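Local coordinates for lysosome-associated membrane glycoprotein 2 (Mus musculus, PDB 5GV3) that helps build lysosomes, supports autophagy and directly inhibits the proton channel TMEM175 to regulate lysosomal pH, here represented by its first, membrane-distal luminal domain, at residues A16-N21 / A58-Q63; V109-N114 / V136-W141. All blocks are in the same frame, centred on the assembly; numbering follows the deposited sequence.

Contact 1 of 2, residues A16-N21 / A58-Q63; sequences AEWEMN and AKIMIQ. With ZN (zinc ion), chain C; ZN (zinc ion), chain E; NAG (2-acetamido-2-deoxy-beta-D-glucopyranose), chain M.
Between Ala-16 and Trp-18, whose side chains meet the opposite strand, Glu-17 OE1 faces the other way and has two partners: a zinc ion 2.0 Å from OE1 and the hydroxyl of Tyr-15. Inward lies the sheet-to-sheet packing of the LAMP-family beta-prism fold. No hydrogen bond joins 16-21 to 59-63, and the strand axes approach to 10.9 Å and differ by 41° in direction, which identifies face packing of two sheets. Ala-16 CB makes the tightest touch, with Ile-60 CD1 at 3.5 Å; Ile-60 extends this methyl by keeping CD1 trans along its chain (chi2 172°). The Trp-18 ring is swung inward with CG set between backbone N and carbonyl carbon (chi1 80°), which turns the rim of its six-membered ring, CZ2 and CH2, against Ile-60 and Ile-62. Ile-62 CG1 reaches the indole edge near its plane, 4.1 Å from CZ2, whereas Ile-60 CG2 approaches CH2 obliquely. Leu-2 and Val-4 of strand 2-8 also touch Trp-18. On the outer side Glu-19 chelates a second zinc through both carboxylate oxygens, and Asn-21 carries an N-linked glycan, its ND2 bonded to NAG C1 at 1.4 Å.

Contact 2 of 2, residues V109-N114 / V136-W141; sequences VKNPEN and VVQKYW. With NAG (2-acetamido-2-deoxy-beta-D-glucopyranose), chain M.
Asn-111 and Gln-138 meet through one carbonyl oxygen with two very unequal donors. Gln-138 OE1 accepts a short bond from Tyr-140 OH (2.5 Å), two residues along the same strand, and a weak one from Asn-111 ND2 (3.4 Å) across the contact. The hydroxyl does not use an in-plane lone pair: it stands 49° out of the carbonyl plane. Trp-70 NE1 bonds the same hydroxyl, which should favour its proton pointing to OE1. The two amides are turned 59° from each other, and the Gln-138 chain runs extended beyond CG (chi2 177°), carrying its amide across to the other segment. Its NE2 donates to a water 2.9 Å away, and that water donates to Val-109 O, so both ends of the amide are fixed. Asn-111 OD1 is engaged too, accepting from Glu-113 N at 2.8 Å to close an Asx turn where the chain bends at Pro-112. Beside this polar network Val-109 CG2 meets Val-136 CG2 at 3.6 Å. On the outer side of 136-141, NAG O6 of the glycan on Asn-21 sits over one face of the Trp-141 ring, offset toward its rim. Such a buried amide network, flanked by apolar contacts, joins facing sheets of the LAMP beta-prism domain.

Contact 1 closes before contact 2 opens along the chain, and their centres lie 12 Å apart within the first luminal domain. Each pairs one strand of the larger mixed sheet with one edge strand of the four-stranded antiparallel sheet: 59-64 in contact 1, 106-117 in contact 2. The sheets therefore meet at both margins of the smaller one. Strands 11-28 and 136-146 are antiparallel neighbours, as Glu-19 N to Trp-141 O (2.7 Å) and Asn-21 O to Lys-139 N (3.0 Å) indicate. Trp-70, from the smaller sheet, touches Ile-62 of contact 1 and bonds Tyr-140 OH of contact 2, so one residue reaches both. Outside, the glycan on Asn-21 rests against Lys-139 and Trp-141 of the neighbouring strand.

Contact 1 of 2, residues A16-N21 / A58-Q63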
ATOM      1  N   ALA A  16      -1.599   9.366  -5.576  1.00 37.04           N
ATOM      2  CA  ALA A  16      -2.176   8.135  -5.066  1.00 36.12           C
ATOM      3  C   ALA A  16      -3.265   8.445  -4.046  1.00 35.81           C
ATOM      4  O   ALA A  16      -3.046   9.195  -3.103  1.00 38.49           O
ATOM      5  CB  ALA A  16      -1.094   7.257  -4.451  1.00 35.69           C
ATOM      6  N   GLU A  17      -4.445   7.881  -4.275  1.00 38.35           N
ATOM      7  CA  GLU A  17      -5.605   8.031  -3.405  1.00 40.73           C
ATOM      8  C   GLU A  17      -6.190   6.636  -3.204  1.00 38.67           C
ATOM      9  O   GLU A  17      -6.532   5.974  -4.180  1.00 40.59           O
ATOM     10  CB  GLU A  17      -6.592   9.016  -4.063  1.00 37.72           C
ATOM     11  CG  GLU A  17      -8.002   9.273  -3.475  1.00 54.27           C
ATOM     12  CD  GLU A  17      -8.833  10.246  -4.373  1.00 55.13           C
ATOM     13  OE1 GLU A  17      -8.261  10.868  -5.292  1.00 51.42           O
ATOM     14  OE2 GLU A  17     -10.051  10.422  -4.198  1.00 81.17           O
ATOM     15  N   TRP A  18      -6.277   6.177  -1.955  1.00 32.36           N
ATOM     16  CA  TRP A  18      -6.740   4.814  -1.688  1.00 32.14           C
ATOM     17  C   TRP A  18      -7.008   4.551  -0.202  1.00 37.58           C
ATOM     18  O   TRP A  18      -6.664   5.362   0.657  1.00 37.49           O
ATOM     19  CB  TRP A  18      -5.716   3.797  -2.212  1.00 31.00           C
ATOM     20  CG  TRP A  18      -4.525   3.584  -1.320  1.00 34.23           C
ATOM     21  CD1 TRP A  18      -4.285   2.489  -0.554  1.00 37.33           C
ATOM     22  CD2 TRP A  18      -3.415   4.478  -1.098  1.00 37.82           C
ATOM     23  NE1 TRP A  18      -3.110   2.638   0.130  1.00 37.72           N
ATOM     24  CE2 TRP A  18      -2.549   3.845  -0.185  1.00 41.31           C
ATOM     25  CE3 TRP A  18      -3.076   5.745  -1.575  1.00 36.58           C
ATOM     26  CZ2 TRP A  18      -1.365   4.428   0.260  1.00 40.31           C
ATOM     27  CZ3 TRP A  18      -1.894   6.327  -1.132  1.00 36.93           C
ATOM     28  CH2 TRP A  18      -1.057   5.668  -0.222  1.00 44.97           C
ATOM     29  N   GLU A  19      -7.646   3.419   0.082  1.00 37.06           N
ATOM     30  CA  GLU A  19      -7.878   2.980   1.455  1.00 34.25           C
ATOM     31  C   GLU A  19      -7.340   1.558   1.641  1.00 42.66           C
ATOM     32  O   GLU A  19      -7.428   0.732   0.742  1.00 39.83           O
ATOM     33  CB  GLU A  19      -9.370   3.051   1.802  1.00 36.70           C
ATOM     34  CG  GLU A  19      -9.957   4.479   1.736  1.00 46.85           C
ATOM     35  CD  GLU A  19     -11.277   4.644   2.496  1.00 36.94           C
ATOM     36  OE1 GLU A  19     -11.404   4.074   3.599  1.00 63.48           O
ATOM     37  OE2 GLU A  19     -12.184   5.360   2.005  1.00 74.65           O
ATOM     38  N   MET A  20      -6.774   1.267   2.803  1.00 38.55           N
ATOM     39  CA  MET A  20      -6.293  -0.095   3.072  1.00 46.06           C
ATOM     40  C   MET A  20      -6.426  -0.513   4.522  1.00 44.31           C
ATOM     41  O   MET A  20      -6.387   0.323   5.421  1.00 43.18           O
ATOM     42  CB  MET A  20      -4.833  -0.226   2.615  1.00 36.32           C
ATOM     43  CG  MET A  20      -3.878   0.804   3.233  1.00 46.71           C
ATOM     44  SD  MET A  20      -2.100   0.522   2.950  1.00 38.85           S
ATOM     45  CE  MET A  20      -2.058   0.219   1.240  1.00 50.32           C
ATOM     46  N   ASN A  21      -6.640  -1.804   4.741  1.00 37.03           N
ATOM     47  CA  ASN A  21      -6.563  -2.343   6.089  1.00 43.25           C
ATOM     48  C   ASN A  21      -5.920  -3.734   6.037  1.00 50.33           C
ATOM     49  O   ASN A  21      -5.817  -4.354   4.961  1.00 40.33           O
ATOM     50  CB  ASN A  21      -7.926  -2.281   6.841  1.00 39.11           C
ATOM     51  CG  ASN A  21      -9.017  -3.184   6.284  1.00 46.22           C
ATOM     52  OD1 ASN A  21      -8.771  -4.161   5.580  1.00 54.16           O
ATOM     53  ND2 ASN A  21     -10.266  -2.845   6.648  1.00 54.10           N
ATOM     54  N   ALA A  58       9.862   5.742  -8.802  1.00 65.26           N
ATOM     55  CA  ALA A  58       8.909   6.269  -7.781  1.00 55.53           C
ATOM     56  C   ALA A  58       8.243   5.282  -6.825  1.00 64.04           C
ATOM     57  O   ALA A  58       7.621   4.316  -7.243  1.00113.47           O
ATOM     58  CB  ALA A  58       7.838   7.035  -8.468  1.00 49.14           C
ATOM     59  N   LYS A  59       8.499   5.469  -5.534  1.00 44.38           N
ATOM     60  CA  LYS A  59       7.939   4.613  -4.490  1.00 54.15           C
ATOM     61  C   LYS A  59       7.006   5.342  -3.507  1.00 47.53           C
ATOM     62  O   LYS A  59       7.083   6.554  -3.310  1.00 42.91           O
ATOM     63  CB  LYS A  59       9.069   3.937  -3.693  1.00 39.65           C
ATOM     64  CG  LYS A  59      10.019   4.874  -2.924  1.00 55.81           C
ATOM     65  CD  LYS A  59      11.179   4.108  -2.238  1.00 65.44           C
ATOM     66  CE  LYS A  59      12.197   5.090  -1.638  1.00 71.86           C
ATOM     67  NZ  LYS A  59      13.382   4.428  -1.010  1.00 77.73           N
ATOM     68  N   ILE A  60       6.134   4.569  -2.873  1.00 39.46           N
ATOM     69  CA  ILE A  60       5.336   5.078  -1.778  1.00 38.00           C
ATOM     70  C   ILE A  60       5.638   4.300  -0.515  1.00 40.00           C
ATOM     71  O   ILE A  60       5.695   3.070  -0.527  1.00 37.99           O
ATOM     72  CB  ILE A  60       3.838   4.999  -2.075  1.00 30.76           C
ATOM     73  CG1 ILE A  60       3.448   6.047  -3.118  1.00 37.07           C
ATOM     74  CG2 ILE A  60       3.027   5.208  -0.815  1.00 40.87           C
ATOM     75  CD1 ILE A  60       2.012   5.880  -3.596  1.00 36.83           C
ATOM     76  N   MET A  61       5.851   5.033   0.570  1.00 37.08           N
ATOM     77  CA  MET A  61       6.055   4.421   1.872  1.00 45.20           C
ATOM     78  C   MET A  61       5.082   4.987   2.903  1.00 42.40           C
ATOM     79  O   MET A  61       4.861   6.186   2.961  1.00 38.70           O
ATOM     80  CB  MET A  61       7.497   4.620   2.331  1.00 45.91           C
ATOM     81  CG  MET A  61       8.514   4.041   1.364  1.00 51.09           C
ATOM     82  SD  MET A  61      10.212   4.307   1.891  1.00 51.48           S
ATOM     83  CE  MET A  61      10.252   3.290   3.369  1.00 51.29           C
ATOM     84  N   ILE A  62       4.448   4.107   3.668  1.00 43.28           N
ATOM     85  CA  ILE A  62       3.494   4.533   4.678  1.00 34.95           C
ATOM     86  C   ILE A  62       3.916   4.015   6.049  1.00 41.92           C
ATOM     87  O   ILE A  62       4.210   2.837   6.193  1.00 41.09           O
ATOM     88  CB  ILE A  62       2.078   4.045   4.342  1.00 41.13           C
ATOM     89  CG1 ILE A  62       1.628   4.617   2.987  1.00 37.15           C
ATOM     90  CG2 ILE A  62       1.107   4.409   5.455  1.00 41.15           C
ATOM     91  CD1 ILE A  62       1.455   6.145   2.976  1.00 28.30           C
ATOM     92  N   GLN A  63       3.968   4.890   7.047  1.00 42.64           N
ATOM     93  CA  GLN A  63       4.242   4.444   8.415  1.00 48.11           C
ATOM     94  C   GLN A  63       3.046   4.744   9.303  1.00 45.66           C
ATOM     95  O   GLN A  63       2.361   5.746   9.122  1.00 47.59           O
ATOM     96  CB  GLN A  63       5.501   5.105   8.994  1.00 42.50           C
ATOM     97  CG  GLN A  63       6.705   5.102   8.075  1.00 45.14           C
ATOM     98  CD  GLN A  63       6.608   6.161   6.986  1.00 50.34           C
ATOM     99  OE1 GLN A  63       6.111   7.259   7.217  1.00 49.86           O
ATOM    100  NE2 GLN A  63       7.063   5.823   5.790  1.00 40.26           N
TER
HETATM  101 ZN    ZN C 201     -10.002  11.762  -5.721  1.00 45.33          ZN
HETATM  102 ZN    ZN E 203     -13.265   4.795   3.594  0.81 90.06          ZN
HETATM  103  C1  NAG M 211     -11.498  -3.513   6.285  1.00 52.27           C
HETATM  104  C2  NAG M 211     -12.673  -3.099   7.182  1.00 62.28           C
HETATM  105  C3  NAG M 211     -13.937  -3.849   6.772  1.00 52.43           C
HETATM  106  C4  NAG M 211     -14.198  -3.675   5.281  1.00 53.31           C
HETATM  107  C5  NAG M 211     -12.962  -4.058   4.472  1.00 40.71           C
HETATM  108  C6  NAG M 211     -13.117  -3.777   2.996  1.00 44.48           C
HETATM  109  C7  NAG M 211     -12.228  -2.340   9.478  1.00 67.40           C
HETATM  110  C8  NAG M 211     -11.921  -2.758  10.887  1.00 49.29           C
HETATM  111  N2  NAG M 211     -12.375  -3.331   8.588  1.00 61.14           N
HETATM  112  O3  NAG M 211     -15.047  -3.363   7.517  1.00 61.48           O
HETATM  113  O4  NAG M 211     -15.300  -4.485   4.885  1.00 52.37           O
HETATM  114  O5  NAG M 211     -11.839  -3.284   4.916  1.00 51.85           O
HETATM  115  O6  NAG M 211     -13.177  -2.378   2.765  1.00 49.89           O
HETATM  116  O7  NAG M 211     -12.338  -1.160   9.159  1.00 73.98           O
HETATM  117  O   HOH W   1      -8.968  12.634  -7.314  1.00 61.32           O

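Contact 2 of 2, residues V109-N114 / V136-W141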
ATOM      1  N   VAL A 109       5.758  -9.442   5.295  1.00 45.86           N
ATOM      2  CA  VAL A 109       5.027 -10.261   4.344  1.00 45.21           C
ATOM      3  C   VAL A 109       5.172  -9.634   2.973  1.00 47.93           C
ATOM      4  O   VAL A 109       5.035  -8.421   2.815  1.00 49.28           O
ATOM      5  CB  VAL A 109       3.550 -10.410   4.727  1.00 45.13           C
ATOM      6  CG1 VAL A 109       2.823 -11.281   3.719  1.00 51.98           C
ATOM      7  CG2 VAL A 109       3.443 -11.004   6.120  1.00 47.02           C
ATOM      8  N   LYS A 110       5.485 -10.461   1.986  1.00 50.44           N
ATOM      9  CA  LYS A 110       5.687  -9.968   0.636  1.00 49.78           C
ATOM     10  C   LYS A 110       4.496 -10.347  -0.247  1.00 51.54           C
ATOM     11  O   LYS A 110       3.927 -11.434  -0.124  1.00 60.35           O
ATOM     12  CB  LYS A 110       7.002 -10.515   0.081  1.00 52.65           C
ATOM     13  CG  LYS A 110       7.708  -9.592  -0.897  1.00 69.44           C
ATOM     14  CD  LYS A 110       9.132 -10.075  -1.137  1.00 86.54           C
ATOM     15  CE  LYS A 110       9.984  -9.889   0.120  1.00 72.82           C
ATOM     16  NZ  LYS A 110      11.440 -10.066  -0.130  1.00 81.42           N
ATOM     17  N   ASN A 111       4.133  -9.442  -1.145  1.00 52.37           N
ATOM     18  CA  ASN A 111       3.030  -9.661  -2.066  1.00 53.92           C
ATOM     19  C   ASN A 111       3.587  -9.960  -3.447  1.00 57.36           C
ATOM     20  O   ASN A 111       4.374  -9.182  -3.979  1.00 63.73           O
ATOM     21  CB  ASN A 111       2.118  -8.427  -2.096  1.00 55.88           C
ATOM     22  CG  ASN A 111       0.799  -8.678  -2.798  1.00 59.63           C
ATOM     23  OD1 ASN A 111       0.746  -9.349  -3.827  1.00 51.84           O
ATOM     24  ND2 ASN A 111      -0.280  -8.120  -2.250  1.00 50.86           N
ATOM     25  N   PRO A 112       3.214 -11.118  -4.016  1.00 69.70           N
ATOM     26  CA  PRO A 112       3.716 -11.548  -5.330  1.00 62.83           C
ATOM     27  C   PRO A 112       3.109 -10.773  -6.491  1.00 72.63           C
ATOM     28  O   PRO A 112       3.589 -10.906  -7.615  1.00 60.70           O
ATOM     29  CB  PRO A 112       3.301 -13.022  -5.405  1.00 63.64           C
ATOM     30  CG  PRO A 112       2.931 -13.407  -3.989  1.00 67.41           C
ATOM     31  CD  PRO A 112       2.393 -12.159  -3.378  1.00 62.19           C
ATOM     32  N   GLU A 113       2.076  -9.979  -6.221  1.00 64.92           N
ATOM     33  CA  GLU A 113       1.384  -9.245  -7.274  1.00 57.26           C
ATOM     34  C   GLU A 113       2.358  -8.366  -8.043  1.00 67.87           C
ATOM     35  O   GLU A 113       3.246  -7.737  -7.468  1.00 58.33           O
ATOM     36  CB  GLU A 113       0.241  -8.398  -6.701  1.00 68.14           C
ATOM     37  CG  GLU A 113      -0.607  -7.676  -7.752  1.00 68.44           C
ATOM     38  CD  GLU A 113      -1.284  -8.636  -8.721  1.00 79.63           C
ATOM     39  OE1 GLU A 113      -1.757  -9.704  -8.278  1.00 91.89           O
ATOM     40  OE2 GLU A 113      -1.333  -8.328  -9.931  1.00 78.88           O
ATOM     41  N   ASN A 114       2.202  -8.371  -9.358  1.00 65.23           N
ATOM     42  CA  ASN A 114       2.914  -7.469 -10.245  1.00 62.82           C
ATOM     43  C   ASN A 114       1.904  -6.982 -11.258  1.00 59.11           C
ATOM     44  O   ASN A 114       1.594  -7.667 -12.227  1.00 66.27           O
ATOM     45  CB  ASN A 114       4.096  -8.168 -10.922  1.00 52.76           C
ATOM     46  CG  ASN A 114       4.985  -7.206 -11.695  1.00 63.29           C
ATOM     47  OD1 ASN A 114       4.507  -6.258 -12.313  1.00 67.76           O
ATOM     48  ND2 ASN A 114       6.290  -7.449 -11.658  1.00 59.81           N
ATOM     49  N   VAL A 136      -1.399 -12.833   6.916  1.00 40.94           N
ATOM     50  CA  VAL A 136      -1.937 -11.487   6.738  1.00 54.31           C
ATOM     51  C   VAL A 136      -2.938 -11.411   5.588  1.00 49.59           C
ATOM     52  O   VAL A 136      -2.657 -11.849   4.476  1.00 47.65           O
ATOM     53  CB  VAL A 136      -0.810 -10.470   6.475  1.00 45.20           C
ATOM     54  CG1 VAL A 136      -1.389  -9.086   6.283  1.00 47.41           C
ATOM     55  CG2 VAL A 136       0.201 -10.468   7.626  1.00 38.35           C
ATOM     56  N   VAL A 137      -4.121 -10.872   5.866  1.00 44.49           N
ATOM     57  CA  VAL A 137      -5.065 -10.559   4.800  1.00 38.24           C
ATOM     58  C   VAL A 137      -5.016  -9.059   4.496  1.00 45.04           C
ATOM     59  O   VAL A 137      -5.326  -8.235   5.361  1.00 42.66           O
ATOM     60  CB  VAL A 137      -6.490 -10.988   5.178  1.00 47.06           C
ATOM     61  CG1 VAL A 137      -7.500 -10.495   4.145  1.00 43.76           C
ATOM     62  CG2 VAL A 137      -6.561 -12.500   5.317  1.00 41.55           C
ATOM     63  N   GLN A 138      -4.611  -8.714   3.275  1.00 36.22           N
ATOM     64  CA  GLN A 138      -4.516  -7.322   2.854  1.00 40.57           C
ATOM     65  C   GLN A 138      -5.723  -6.920   2.013  1.00 40.05           C
ATOM     66  O   GLN A 138      -6.110  -7.628   1.087  1.00 45.17           O
ATOM     67  CB  GLN A 138      -3.224  -7.091   2.065  1.00 42.14           C
ATOM     68  CG  GLN A 138      -1.981  -7.581   2.794  1.00 39.67           C
ATOM     69  CD  GLN A 138      -0.710  -7.411   1.993  1.00 46.33           C
ATOM     70  OE1 GLN A 138      -0.728  -6.880   0.884  1.00 43.17           O
ATOM     71  NE2 GLN A 138       0.406  -7.867   2.554  1.00 44.79           N
ATOM     72  N   LYS A 139      -6.336  -5.793   2.360  1.00 35.90           N
ATOM     73  CA  LYS A 139      -7.451  -5.268   1.576  1.00 38.83           C
ATOM     74  C   LYS A 139      -7.167  -3.841   1.112  1.00 39.44           C
ATOM     75  O   LYS A 139      -6.739  -2.995   1.896  1.00 38.91           O
ATOM     76  CB  LYS A 139      -8.753  -5.324   2.379  1.00 36.02           C
ATOM     77  CG  LYS A 139      -9.286  -6.742   2.603  1.00 43.02           C
ATOM     78  CD  LYS A 139     -10.617  -6.713   3.343  1.00 39.93           C
ATOM     79  CE  LYS A 139     -11.196  -8.108   3.535  1.00 46.11           C
ATOM     80  NZ  LYS A 139     -11.523  -8.729   2.224  1.00 52.24           N
ATOM     81  N   TYR A 140      -7.391  -3.597  -0.175  1.00 36.06           N
ATOM     82  CA  TYR A 140      -7.173  -2.287  -0.794  1.00 33.45           C
ATOM     83  C   TYR A 140      -8.430  -1.867  -1.553  1.00 37.40           C
ATOM     84  O   TYR A 140      -9.047  -2.699  -2.217  1.00 38.76           O
ATOM     85  CB  TYR A 140      -5.984  -2.323  -1.762  1.00 37.07           C
ATOM     86  CG  TYR A 140      -4.715  -2.912  -1.188  1.00 33.90           C
ATOM     87  CD1 TYR A 140      -3.813  -2.121  -0.503  1.00 31.06           C
ATOM     88  CD2 TYR A 140      -4.421  -4.265  -1.326  1.00 39.07           C
ATOM     89  CE1 TYR A 140      -2.651  -2.653   0.024  1.00 34.76           C
ATOM     90  CE2 TYR A 140      -3.246  -4.806  -0.796  1.00 38.94           C
ATOM     91  CZ  TYR A 140      -2.368  -3.982  -0.121  1.00 40.47           C
ATOM     92  OH  TYR A 140      -1.200  -4.464   0.423  1.00 41.35           O
ATOM     93  N   TRP A 141      -8.816  -0.595  -1.446  1.00 41.05           N
ATOM     94  CA  TRP A 141      -9.962  -0.088  -2.206  1.00 41.27           C
ATOM     95  C   TRP A 141      -9.974   1.440  -2.352  1.00 39.48           C
ATOM     96  O   TRP A 141      -9.106   2.130  -1.821  1.00 40.22           O
ATOM     97  CB  TRP A 141     -11.268  -0.561  -1.564  1.00 27.89           C
ATOM     98  CG  TRP A 141     -11.644   0.117  -0.251  1.00 42.53           C
ATOM     99  CD1 TRP A 141     -12.529   1.152  -0.081  1.00 38.04           C
ATOM    100  CD2 TRP A 141     -11.161  -0.217   1.061  1.00 35.85           C
ATOM    101  NE1 TRP A 141     -12.617   1.487   1.254  1.00 36.03           N
ATOM    102  CE2 TRP A 141     -11.790   0.663   1.972  1.00 43.49           C
ATOM    103  CE3 TRP A 141     -10.255  -1.168   1.548  1.00 42.60           C
ATOM    104  CZ2 TRP A 141     -11.531   0.613   3.346  1.00 41.52           C
ATOM    105  CZ3 TRP A 141     -10.001  -1.211   2.908  1.00 36.45           C
ATOM    106  CH2 TRP A 141     -10.640  -0.326   3.795  1.00 43.59           C
TER
HETATM  107  C1  NAG M 211     -11.498  -3.513   6.285  1.00 52.27           C
HETATM  108  C2  NAG M 211     -12.673  -3.099   7.182  1.00 62.28           C
HETATM  109  C3  NAG M 211     -13.937  -3.849   6.772  1.00 52.43           C
HETATM  110  C4  NAG M 211     -14.198  -3.675   5.281  1.00 53.31           C
HETATM  111  C5  NAG M 211     -12.962  -4.058   4.472  1.00 40.71           C
HETATM  112  C6  NAG M 211     -13.117  -3.777   2.996  1.00 44.48           C
HETATM  113  C7  NAG M 211     -12.228  -2.340   9.478  1.00 67.40           C
HETATM  114  C8  NAG M 211     -11.921  -2.758  10.887  1.00 49.29           C
HETATM  115  N2  NAG M 211     -12.375  -3.331   8.588  1.00 61.14           N
HETATM  116  O3  NAG M 211     -15.047  -3.363   7.517  1.00 61.48           O
HETATM  117  O4  NAG M 211     -15.300  -4.485   4.885  1.00 52.37           O
HETATM  118  O5  NAG M 211     -11.839  -3.284   4.916  1.00 51.85           O
HETATM  119  O6  NAG M 211     -13.177  -2.378   2.765  1.00 49.89           O
HETATM  120  O7  NAG M 211     -12.338  -1.160   9.159  1.00 73.98           O
HETATM  121  O   HOH W   2       2.817  -7.476   0.923  1.00 47.79           O